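Local coordinates for indole-3-acetic acid-amido synthetase GH3.15 (Arabidopsis thaliana, PDB 6E1Q), which conjugates glutamine, and possibly cysteine, to the auxin precursor indole-3-butyric acid in an ATP-dependent reaction that also accepts the herbicide 2,4-DB, at residues I108-T111 against T112-E116; R160-V163 against T164-K168; Q196-Y199 against C200-C204. All coordinates share one frame; numbering follows the deposited sequence.

Contact 1: I108-T111 against T112-E116; sequences IPLT and TEDLE
Where T111 hands the chain on to the first turn that carries D114 and L115, the axes of 108-111 and 112-116 approach to 5.4 Å at an angle of 80°, a nearly square turn from strand into helix. The motif is an N-cap: T111 stands just before helix 112-132 and closes its open end. Two bonds support this reading. L115 N donates to T111 O over 2.9 Å, the first i to i+4 bond of the helix, and D114 N reaches T111 OG1 at 3.3 Å with an N-H...O angle of 157°. A chi1 of 64° places OG1 between the backbone N and the carbonyl carbon, facing D114 N, and leaves the methyl beside the backbone N. D114 does not return the bond directly, as it would in a capping box; instead S399 OG bonds both T111 N and D114 OD2, while OD1 makes a salt bridge to R118.

L110 fills the angle between strand and helix, its side chain set at about a right angle to those of D114 and L115. L110 CD1 lies 3.7 Å from D114 CG and about equally far from both carboxylate oxygens, so it packs on the group as a whole. The other methyl, L110 CD2, rests 3.8 Å from L115 CB. L110 also touches V93 and L95 of the neighbouring strand 91-97. Shortening L110 to an alanine would remove both methyls and is likely to leave a gap beside L115 CB and D114 CG. E113 folds back along its bent chain until E113 OE1 stands 3.9 Å from T111 CB.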
ATOM      1  N   ILE A 108       3.350 -15.195  -6.061  1.00 26.28           N
ATOM      2  CA  ILE A 108       2.343 -15.091  -7.108  1.00 31.72           C
ATOM      3  C   ILE A 108       3.018 -15.172  -8.479  1.00 31.16           C
ATOM      4  O   ILE A 108       3.889 -14.353  -8.793  1.00 29.22           O
ATOM      5  CB  ILE A 108       1.533 -13.793  -6.973  1.00 31.81           C
ATOM      6  CG1 ILE A 108       0.757 -13.779  -5.643  1.00 30.54           C
ATOM      7  CG2 ILE A 108       0.571 -13.646  -8.141  1.00 33.43           C
ATOM      8  CD1 ILE A 108      -0.270 -14.887  -5.523  1.00 30.92           C
ATOM      9  N   PRO A 109       2.642 -16.125  -9.329  1.00 31.72           N
ATOM     10  CA  PRO A 109       3.223 -16.191 -10.680  1.00 36.85           C
ATOM     11  C   PRO A 109       2.910 -14.945 -11.493  1.00 32.92           C
ATOM     12  O   PRO A 109       1.832 -14.362 -11.370  1.00 33.66           O
ATOM     13  CB  PRO A 109       2.560 -17.429 -11.296  1.00 31.15           C
ATOM     14  CG  PRO A 109       2.094 -18.241 -10.118  1.00 40.37           C
ATOM     15  CD  PRO A 109       1.725 -17.243  -9.053  1.00 36.13           C
ATOM     16  N   LEU A 110       3.878 -14.547 -12.332  1.00 31.92           N
ATOM     17  CA  LEU A 110       3.712 -13.467 -13.298  1.00 33.73           C
ATOM     18  C   LEU A 110       4.314 -13.905 -14.626  1.00 39.38           C
ATOM     19  O   LEU A 110       5.473 -14.326 -14.674  1.00 31.04           O
ATOM     20  CB  LEU A 110       4.385 -12.177 -12.810  1.00 34.39           C
ATOM     21  CG  LEU A 110       4.277 -10.949 -13.720  1.00 42.90           C
ATOM     22  CD1 LEU A 110       2.828 -10.503 -13.854  1.00 38.56           C
ATOM     23  CD2 LEU A 110       5.150  -9.796 -13.214  1.00 40.98           C
ATOM     24  N   THR A 111       3.527 -13.832 -15.695  1.00 39.04           N
ATOM     25  CA  THR A 111       4.057 -14.035 -17.037  1.00 38.68           C
ATOM     26  C   THR A 111       4.556 -12.708 -17.625  1.00 38.77           C
ATOM     27  O   THR A 111       4.159 -11.612 -17.202  1.00 33.75           O
ATOM     28  CB  THR A 111       3.001 -14.652 -17.961  1.00 39.77           C
ATOM     29  OG1 THR A 111       1.909 -13.739 -18.120  1.00 36.47           O
ATOM     30  CG2 THR A 111       2.466 -15.946 -17.377  1.00 34.46           C
ATOM     31  N   THR A 112       5.448 -12.829 -18.611  1.00 35.21           N
ATOM     32  CA  THR A 112       6.037 -11.657 -19.260  1.00 44.05           C
ATOM     33  C   THR A 112       4.973 -10.818 -19.968  1.00 41.03           C
ATOM     34  O   THR A 112       5.000  -9.580 -19.910  1.00 42.99           O
ATOM     35  CB  THR A 112       7.126 -12.112 -20.242  1.00 50.27           C
ATOM     36  OG1 THR A 112       8.290 -12.519 -19.512  1.00 52.20           O
ATOM     37  CG2 THR A 112       7.512 -10.992 -21.206  1.00 47.24           C
ATOM     38  N   GLU A 113       4.016 -11.480 -20.615  1.00 34.75           N
ATOM     39  CA  GLU A 113       2.927 -10.782 -21.286  1.00 48.06           C
ATOM     40  C   GLU A 113       2.077 -10.011 -20.283  1.00 50.25           C
ATOM     41  O   GLU A 113       1.744  -8.837 -20.505  1.00 39.63           O
ATOM     42  CB  GLU A 113       2.066 -11.784 -22.061  1.00 46.85           C
ATOM     43  CG  GLU A 113       2.767 -12.458 -23.255  1.00 73.67           C
ATOM     44  CD  GLU A 113       3.686 -13.634 -22.875  1.00 85.94           C
ATOM     45  OE1 GLU A 113       3.946 -13.865 -21.669  1.00 84.70           O
ATOM     46  OE2 GLU A 113       4.154 -14.331 -23.806  1.00 88.17           O
ATOM     47  N   ASP A 114       1.691 -10.672 -19.186  1.00 46.00           N
ATOM     48  CA  ASP A 114       0.952  -9.995 -18.126  1.00 42.29           C
ATOM     49  C   ASP A 114       1.719  -8.764 -17.655  1.00 39.15           C
ATOM     50  O   ASP A 114       1.155  -7.670 -17.560  1.00 35.45           O
ATOM     51  CB  ASP A 114       0.675 -10.983 -16.983  1.00 41.37           C
ATOM     52  CG  ASP A 114      -0.258 -10.421 -15.904  1.00 54.52           C
ATOM     53  OD1 ASP A 114      -0.395  -9.187 -15.790  1.00 50.00           O
ATOM     54  OD2 ASP A 114      -0.846 -11.224 -15.138  1.00 56.32           O
ATOM     55  N   LEU A 115       3.030  -8.908 -17.428  1.00 32.82           N
ATOM     56  CA  LEU A 115       3.824  -7.773 -16.973  1.00 39.08           C
ATOM     57  C   LEU A 115       3.840  -6.653 -18.012  1.00 46.47           C
ATOM     58  O   LEU A 115       3.696  -5.471 -17.671  1.00 40.89           O
ATOM     59  CB  LEU A 115       5.250  -8.210 -16.656  1.00 34.00           C
ATOM     60  CG  LEU A 115       6.173  -7.042 -16.300  1.00 41.01           C
ATOM     61  CD1 LEU A 115       5.643  -6.279 -15.077  1.00 43.38           C
ATOM     62  CD2 LEU A 115       7.577  -7.525 -16.040  1.00 36.07           C
ATOM     63  N   GLU A 116       4.050  -6.997 -19.283  1.00 44.88           N
ATOM     64  CA  GLU A 116       4.124  -5.946 -20.291  1.00 50.06           C
ATOM     65  C   GLU A 116       2.763  -5.286 -20.486  1.00 49.16           C
ATOM     66  O   GLU A 116       2.679  -4.068 -20.666  1.00 42.86           O
ATOM     67  CB  GLU A 116       4.676  -6.512 -21.598  1.00 58.81           C
ATOM     68  CG  GLU A 116       6.156  -6.168 -21.807  1.00 69.61           C
ATOM     69  CD  GLU A 116       6.888  -7.169 -22.680  1.00 81.86           C
ATOM     70  OE1 GLU A 116       6.215  -7.946 -23.394  1.00 84.26           O
ATOM     71  OE2 GLU A 116       8.141  -7.178 -22.649  1.00 83.04           O
TER

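Contact 2: R160-V163 against T164-K168; sequences RTMV and TSFLK. With CFA ((2,4-dichlorophenoxy)acetic acid), chain D.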
ATOM      1  N   ARG A 160      10.703 -11.690  -6.766  1.00 30.64           N
ATOM      2  CA  ARG A 160      10.873 -10.241  -6.667  1.00 37.11           C
ATOM      3  C   ARG A 160       9.556  -9.596  -6.292  1.00 32.77           C
ATOM      4  O   ARG A 160       8.497 -10.224  -6.360  1.00 34.39           O
ATOM      5  CB  ARG A 160      11.346  -9.616  -7.986  1.00 41.41           C
ATOM      6  CG  ARG A 160      12.731 -10.006  -8.417  1.00 54.01           C
ATOM      7  CD  ARG A 160      13.072  -9.328  -9.721  1.00 59.34           C
ATOM      8  NE  ARG A 160      14.461  -9.576 -10.068  1.00 66.95           N
ATOM      9  CZ  ARG A 160      14.837 -10.193 -11.178  1.00 72.68           C
ATOM     10  NH1 ARG A 160      13.918 -10.607 -12.043  1.00 67.00           N
ATOM     11  NH2 ARG A 160      16.124 -10.392 -11.423  1.00 83.62           N
ATOM     12  N   THR A 161       9.629  -8.310  -5.929  1.00 29.53           N
ATOM     13  CA  THR A 161       8.416  -7.523  -5.727  1.00 30.08           C
ATOM     14  C   THR A 161       7.868  -7.071  -7.069  1.00 31.67           C
ATOM     15  O   THR A 161       8.575  -7.050  -8.086  1.00 31.87           O
ATOM     16  CB  THR A 161       8.670  -6.302  -4.840  1.00 29.66           C
ATOM     17  OG1 THR A 161       9.640  -5.440  -5.455  1.00 35.41           O
ATOM     18  CG2 THR A 161       9.197  -6.745  -3.463  1.00 28.77           C
ATOM     19  N   MET A 162       6.582  -6.722  -7.067  1.00 35.47           N
ATOM     20  CA  MET A 162       5.961  -6.208  -8.285  1.00 36.80           C
ATOM     21  C   MET A 162       6.579  -4.877  -8.703  1.00 37.13           C
ATOM     22  O   MET A 162       6.817  -4.640  -9.900  1.00 36.19           O
ATOM     23  CB  MET A 162       4.456  -6.061  -8.080  1.00 40.38           C
ATOM     24  CG  MET A 162       3.791  -5.295  -9.189  1.00 52.13           C
ATOM     25  SD  MET A 162       3.576  -6.398 -10.591  1.00 69.61           S
ATOM     26  CE  MET A 162       4.391  -5.487 -11.895  1.00 80.45           C
ATOM     27  N   VAL A 163       6.844  -3.998  -7.732  1.00 35.95           N
ATOM     28  CA  VAL A 163       7.481  -2.718  -8.041  1.00 36.21           C
ATOM     29  C   VAL A 163       8.827  -2.942  -8.718  1.00 33.48           C
ATOM     30  O   VAL A 163       9.117  -2.360  -9.772  1.00 32.91           O
ATOM     31  CB  VAL A 163       7.627  -1.874  -6.765  1.00 37.36           C
ATOM     32  CG1 VAL A 163       8.455  -0.656  -7.062  1.00 35.94           C
ATOM     33  CG2 VAL A 163       6.236  -1.492  -6.232  1.00 36.09           C
ATOM     34  N   THR A 164       9.672  -3.799  -8.131  1.00 30.69           N
ATOM     35  CA  THR A 164      10.972  -4.052  -8.749  1.00 34.68           C
ATOM     36  C   THR A 164      10.803  -4.598 -10.159  1.00 39.99           C
ATOM     37  O   THR A 164      11.489  -4.164 -11.089  1.00 37.59           O
ATOM     38  CB  THR A 164      11.792  -5.025  -7.910  1.00 34.88           C
ATOM     39  OG1 THR A 164      12.079  -4.445  -6.634  1.00 38.27           O
ATOM     40  CG2 THR A 164      13.077  -5.367  -8.623  1.00 31.13           C
ATOM     41  N   SER A 165       9.884  -5.553 -10.336  1.00 30.46           N
ATOM     42  CA  SER A 165       9.658  -6.119 -11.662  1.00 38.06           C
ATOM     43  C   SER A 165       9.181  -5.048 -12.633  1.00 40.72           C
ATOM     44  O   SER A 165       9.606  -5.016 -13.798  1.00 35.81           O
ATOM     45  CB  SER A 165       8.628  -7.248 -11.581  1.00 37.40           C
ATOM     46  OG  SER A 165       9.143  -8.312 -10.812  1.00 41.54           O
ATOM     47  N   PHE A 166       8.285  -4.174 -12.164  1.00 37.75           N
ATOM     48  CA  PHE A 166       7.788  -3.082 -12.993  1.00 41.28           C
ATOM     49  C   PHE A 166       8.925  -2.150 -13.406  1.00 38.09           C
ATOM     50  O   PHE A 166       9.119  -1.880 -14.596  1.00 32.25           O
ATOM     51  CB  PHE A 166       6.696  -2.329 -12.229  1.00 49.32           C
ATOM     52  CG  PHE A 166       5.978  -1.291 -13.044  1.00 52.90           C
ATOM     53  CD1 PHE A 166       4.877  -1.637 -13.817  1.00 62.96           C
ATOM     54  CD2 PHE A 166       6.377   0.038 -13.010  1.00 55.09           C
ATOM     55  CE1 PHE A 166       4.201  -0.679 -14.560  1.00 62.12           C
ATOM     56  CE2 PHE A 166       5.709   1.001 -13.755  1.00 53.86           C
ATOM     57  CZ  PHE A 166       4.623   0.639 -14.530  1.00 60.35           C
ATOM     58  N   LEU A 167       9.706  -1.677 -12.433  1.00 39.10           N
ATOM     59  CA  LEU A 167      10.801  -0.755 -12.729  1.00 42.21           C
ATOM     60  C   LEU A 167      11.867  -1.412 -13.592  1.00 46.40           C
ATOM     61  O   LEU A 167      12.338  -0.827 -14.579  1.00 42.85           O
ATOM     62  CB  LEU A 167      11.419  -0.239 -11.427  1.00 34.91           C
ATOM     63  CG  LEU A 167      10.446   0.577 -10.586  1.00 39.82           C
ATOM     64  CD1 LEU A 167      11.127   1.071  -9.316  1.00 37.82           C
ATOM     65  CD2 LEU A 167       9.897   1.742 -11.420  1.00 43.34           C
ATOM     66  N   LYS A 168      12.274  -2.627 -13.231  1.00 42.59           N
ATOM     67  CA  LYS A 168      13.293  -3.319 -14.016  1.00 45.90           C
ATOM     68  C   LYS A 168      12.864  -3.474 -15.473  1.00 43.36           C
ATOM     69  O   LYS A 168      13.687  -3.374 -16.388  1.00 40.96           O
ATOM     70  CB  LYS A 168      13.593  -4.677 -13.382  1.00 52.01           C
ATOM     71  CG  LYS A 168      14.771  -5.416 -13.974  1.00 58.96           C
ATOM     72  CD  LYS A 168      14.889  -6.819 -13.387  1.00 67.66           C
ATOM     73  CE  LYS A 168      15.694  -7.738 -14.301  1.00 76.77           C
ATOM     74  NZ  LYS A 168      16.813  -8.414 -13.585  1.00 79.41           N
TER
HETATM   75  C1  CFA D 603       0.173  -0.944  -8.640  1.00104.65           C
HETATM   76  C2  CFA D 603       1.381  -0.003  -8.684  1.00106.32           C
HETATM   77  C1' CFA D 603       2.693   1.141 -10.332  1.00105.66           C
HETATM   78  C2' CFA D 603       4.040   1.024 -10.007  1.00106.36           C
HETATM   79  C3' CFA D 603       4.922   2.045 -10.338  1.00103.40           C
HETATM   80  C4' CFA D 603       4.462   3.176 -10.997  1.00103.50           C
HETATM   81  C5' CFA D 603       3.123   3.286 -11.324  1.00101.21           C
HETATM   82 CL3  CFA D 603       4.651  -0.431  -9.163  1.00108.69          CL
HETATM   83  C6' CFA D 603       2.244   2.270 -10.997  1.00103.35           C
HETATM   84  O1  CFA D 603      -0.685  -0.880  -9.554  1.00101.99           O
HETATM   85  O2  CFA D 603       0.015  -1.779  -7.706  1.00103.69           O
HETATM   86  O1' CFA D 603       1.773   0.125 -10.024  1.00106.98           O
HETATM   87 CL4  CFA D 603       5.580   4.500 -11.435  1.00108.78          CL
HETATM   88  O   HOH W   1      12.572  -7.185  -5.469  1.00 28.01           O
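The R160 guanidinium and the F166 ring are the two flat groups, and each has a neighbour over one face. K168 crosses R160 at about a right angle, with K168 CD 4.0 Å above the guanidinium plane, over its centre; K168 NZ also lies over that face, 3.0 Å from R160 NH2. These are two donors of like charge, so the approach is likely to be unfavourable; E150 OE1 makes a long, weak ion pair with R160 NE. On F166, CFA C2' lies over one face, offset toward the rim, with the ligand ring tilted about 30° to that of F166 and CFA C3' 3.6 Å from F166 CD2. M162 CE sits at the ring edge near its plane, 3.9 Å from F166 CB.

The frame is an N-capped helix in the ANL-type adenylating domain, and it presents F166 and V163 to the pocket. T161 caps it: T164 N donates to T161 OG1 at 3.1 Å, a hydroxyl that also bonds Y145 OH. Water 1 joins T161 N to T164 OG1. Within the first turns V163 and L167 lie side by side, pointing the same way, V163 CG1 3.9 Å from L167 CD1. V163 chi1 of 172° turns CG1 away from the backbone N and toward L167, and puts V163 CG2 against CFA CL3, at 3.5 Å.

Contact 3: Q196-Y199 against C200-C204; sequences QSMY and CQLLC
M198 lays its sulfur against L202, M198 SD reaching L202 CD1 at 3.8 Å as the two side chains pass at a slant one turn apart. The methionine can do so because its chain leaves with CG anti to the backbone N (chi1 173°) and then bends at both following torsions, bringing SD forward along the helix to L202. The pair faces helix 220-243, with F229 against M198 and V226 against L202. Y199, one residue on, meets L203: Y199 CE1 is 4.2 Å from L203 CD2, and the leucine methyl approaches the ring obliquely. Beyond this, W249 meets the tyrosine ring edge-to-face and N240 OD1 bonds the phenolic OH, which probably restrains both the ring's rotation and its hydroxyl end.

All of this is carried by two buried alpha-helical turns in the middle of helix 194-207. The evidence is four successive i to i+4 bonds, which run from C200 N to Q196 O, through Q201 N to S197 O at 3.1 Å and L202 N to M198 O at 3.0 Å, to L203 N and Y199 O, the last pair 2.9 Å apart. The two side-chain pairs follow the same i to i+4 spacing, M198 with L202 and Y199 with L203.

C200 adds a covalent tie. Its SG, anti to its own carbonyl carbon (chi1 -66°), swings back toward the preceding turn, and C200 SG lies 3.3 Å from Q196 O, the same oxygen that accepts C200 N at 3.0 Å. From there SG forms the disulfide with C255, which links this helix to helix 253-258.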
ATOM      1  N   GLN A 196      22.562   3.013   4.011  1.00 39.97           N
ATOM      2  CA  GLN A 196      23.255   3.480   2.813  1.00 31.93           C
ATOM      3  C   GLN A 196      22.282   3.733   1.675  1.00 36.47           C
ATOM      4  O   GLN A 196      22.413   4.721   0.937  1.00 29.28           O
ATOM      5  CB  GLN A 196      24.306   2.469   2.365  1.00 31.71           C
ATOM      6  CG  GLN A 196      25.409   2.249   3.369  1.00 38.60           C
ATOM      7  CD  GLN A 196      26.521   1.404   2.803  1.00 43.52           C
ATOM      8  OE1 GLN A 196      27.085   1.712   1.745  1.00 43.89           O
ATOM      9  NE2 GLN A 196      26.837   0.323   3.497  1.00 52.76           N
ATOM     10  N   SER A 197      21.301   2.845   1.511  1.00 32.27           N
ATOM     11  CA  SER A 197      20.393   2.986   0.382  0.68 34.81           C
ATOM     12  C   SER A 197      19.509   4.224   0.540  1.00 33.01           C
ATOM     13  O   SER A 197      19.348   5.002  -0.411  1.00 32.76           O
ATOM     14  CB  SER A 197      19.549   1.718   0.223  0.68 33.54           C
ATOM     15  OG  SER A 197      18.735   1.526   1.369  0.68 42.33           O
ATOM     16  N   MET A 198      18.931   4.432   1.730  1.00 30.63           N
ATOM     17  CA  MET A 198      18.129   5.642   1.939  1.00 31.51           C
ATOM     18  C   MET A 198      18.985   6.903   1.773  1.00 33.46           C
ATOM     19  O   MET A 198      18.526   7.917   1.224  1.00 28.20           O
ATOM     20  CB  MET A 198      17.486   5.610   3.327  1.00 26.15           C
ATOM     21  CG  MET A 198      16.759   6.908   3.692  1.00 37.53           C
ATOM     22  SD  MET A 198      15.246   7.118   2.699  1.00 44.03           S
ATOM     23  CE  MET A 198      14.121   6.058   3.631  1.00 37.59           C
ATOM     24  N   TYR A 199      20.239   6.847   2.230  1.00 33.30           N
ATOM     25  CA  TYR A 199      21.115   8.011   2.126  1.00 34.99           C
ATOM     26  C   TYR A 199      21.382   8.368   0.663  1.00 34.74           C
ATOM     27  O   TYR A 199      21.258   9.531   0.261  1.00 33.69           O
ATOM     28  CB  TYR A 199      22.422   7.753   2.897  1.00 27.53           C
ATOM     29  CG  TYR A 199      23.367   8.958   2.956  1.00 30.69           C
ATOM     30  CD1 TYR A 199      24.220   9.247   1.902  1.00 25.25           C
ATOM     31  CD2 TYR A 199      23.379   9.811   4.063  1.00 31.50           C
ATOM     32  CE1 TYR A 199      25.084  10.348   1.949  1.00 32.59           C
ATOM     33  CE2 TYR A 199      24.232  10.913   4.118  1.00 23.29           C
ATOM     34  CZ  TYR A 199      25.080  11.175   3.056  1.00 36.11           C
ATOM     35  OH  TYR A 199      25.935  12.261   3.091  1.00 36.77           O
ATOM     36  N   CYS A 200      21.725   7.375  -0.161  1.00 31.44           N
ATOM     37  CA  CYS A 200      22.075   7.682  -1.550  1.00 30.97           C
ATOM     38  C   CYS A 200      20.863   8.150  -2.338  1.00 30.17           C
ATOM     39  O   CYS A 200      20.967   9.051  -3.181  1.00 31.38           O
ATOM     40  CB  CYS A 200      22.701   6.460  -2.217  1.00 38.27           C
ATOM     41  SG  CYS A 200      24.297   6.011  -1.476  1.00 56.67           S
ATOM     42  N   GLN A 201      19.713   7.527  -2.090  1.00 27.58           N
ATOM     43  CA  GLN A 201      18.486   7.901  -2.782  1.00 29.96           C
ATOM     44  C   GLN A 201      18.065   9.331  -2.447  1.00 27.25           C
ATOM     45  O   GLN A 201      17.608  10.073  -3.323  1.00 31.55           O
ATOM     46  CB  GLN A 201      17.414   6.871  -2.416  1.00 37.55           C
ATOM     47  CG  GLN A 201      16.013   7.348  -2.218  1.00 52.97           C
ATOM     48  CD  GLN A 201      15.029   6.186  -2.339  1.00 62.53           C
ATOM     49  OE1 GLN A 201      14.783   5.679  -3.431  1.00 59.49           O
ATOM     50  NE2 GLN A 201      14.507   5.729  -1.203  1.00 71.30           N
ATOM     51  N   LEU A 202      18.221   9.743  -1.188  1.00 25.44           N
ATOM     52  CA  LEU A 202      17.886  11.119  -0.827  1.00 31.41           C
ATOM     53  C   LEU A 202      18.930  12.099  -1.371  1.00 31.02           C
ATOM     54  O   LEU A 202      18.590  13.194  -1.835  1.00 27.77           O
ATOM     55  CB  LEU A 202      17.755  11.241   0.699  1.00 26.66           C
ATOM     56  CG  LEU A 202      16.381  10.861   1.292  1.00 32.09           C
ATOM     57  CD1 LEU A 202      16.446  10.754   2.823  1.00 31.06           C
ATOM     58  CD2 LEU A 202      15.316  11.884   0.902  1.00 29.72           C
ATOM     59  N   LEU A 203      20.209  11.725  -1.327  1.00 26.91           N
ATOM     60  CA  LEU A 203      21.230  12.589  -1.914  1.00 29.67           C
ATOM     61  C   LEU A 203      20.956  12.823  -3.401  1.00 33.25           C
ATOM     62  O   LEU A 203      20.967  13.968  -3.868  1.00 34.02           O
ATOM     63  CB  LEU A 203      22.613  11.979  -1.687  1.00 23.31           C
ATOM     64  CG  LEU A 203      23.809  12.696  -2.316  1.00 32.35           C
ATOM     65  CD1 LEU A 203      23.885  14.078  -1.743  1.00 26.03           C
ATOM     66  CD2 LEU A 203      25.054  11.930  -1.944  1.00 30.58           C
ATOM     67  N   CYS A 204      20.631  11.752  -4.146  1.00 28.82           N
ATOM     68  CA  CYS A 204      20.252  11.924  -5.551  1.00 37.31           C
ATOM     69  C   CYS A 204      18.990  12.773  -5.709  1.00 33.73           C
ATOM     70  O   CYS A 204      18.918  13.645  -6.595  1.00 30.18           O
ATOM     71  CB  CYS A 204      20.068  10.565  -6.217  1.00 43.23           C
ATOM     72  SG  CYS A 204      21.676   9.730  -6.422  1.00 52.75           S
TER

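Contacts 1 and 2 are alike in plan: each leads from a strand next to 91-97 in one sheet into a threonine-capped helix, and the two helices meet where L115 CD1 lies 3.5 Å from M162 CE. Both are partly buried, mixing capping hydroxyls and charged side chains with apolar packing. Contact 2 lines the ligand pocket, whereas in contact 1 the L115 side chain stays about 8 Å from a bound ligand. Contact 3 differs: it is wholly buried, lies mid-helix away from the annotated sites, and relies on backbone bonds, apolar packing and a disulfide. Its nearest atoms are about 8 Å from contact 2 and about 19 Å from contact 1.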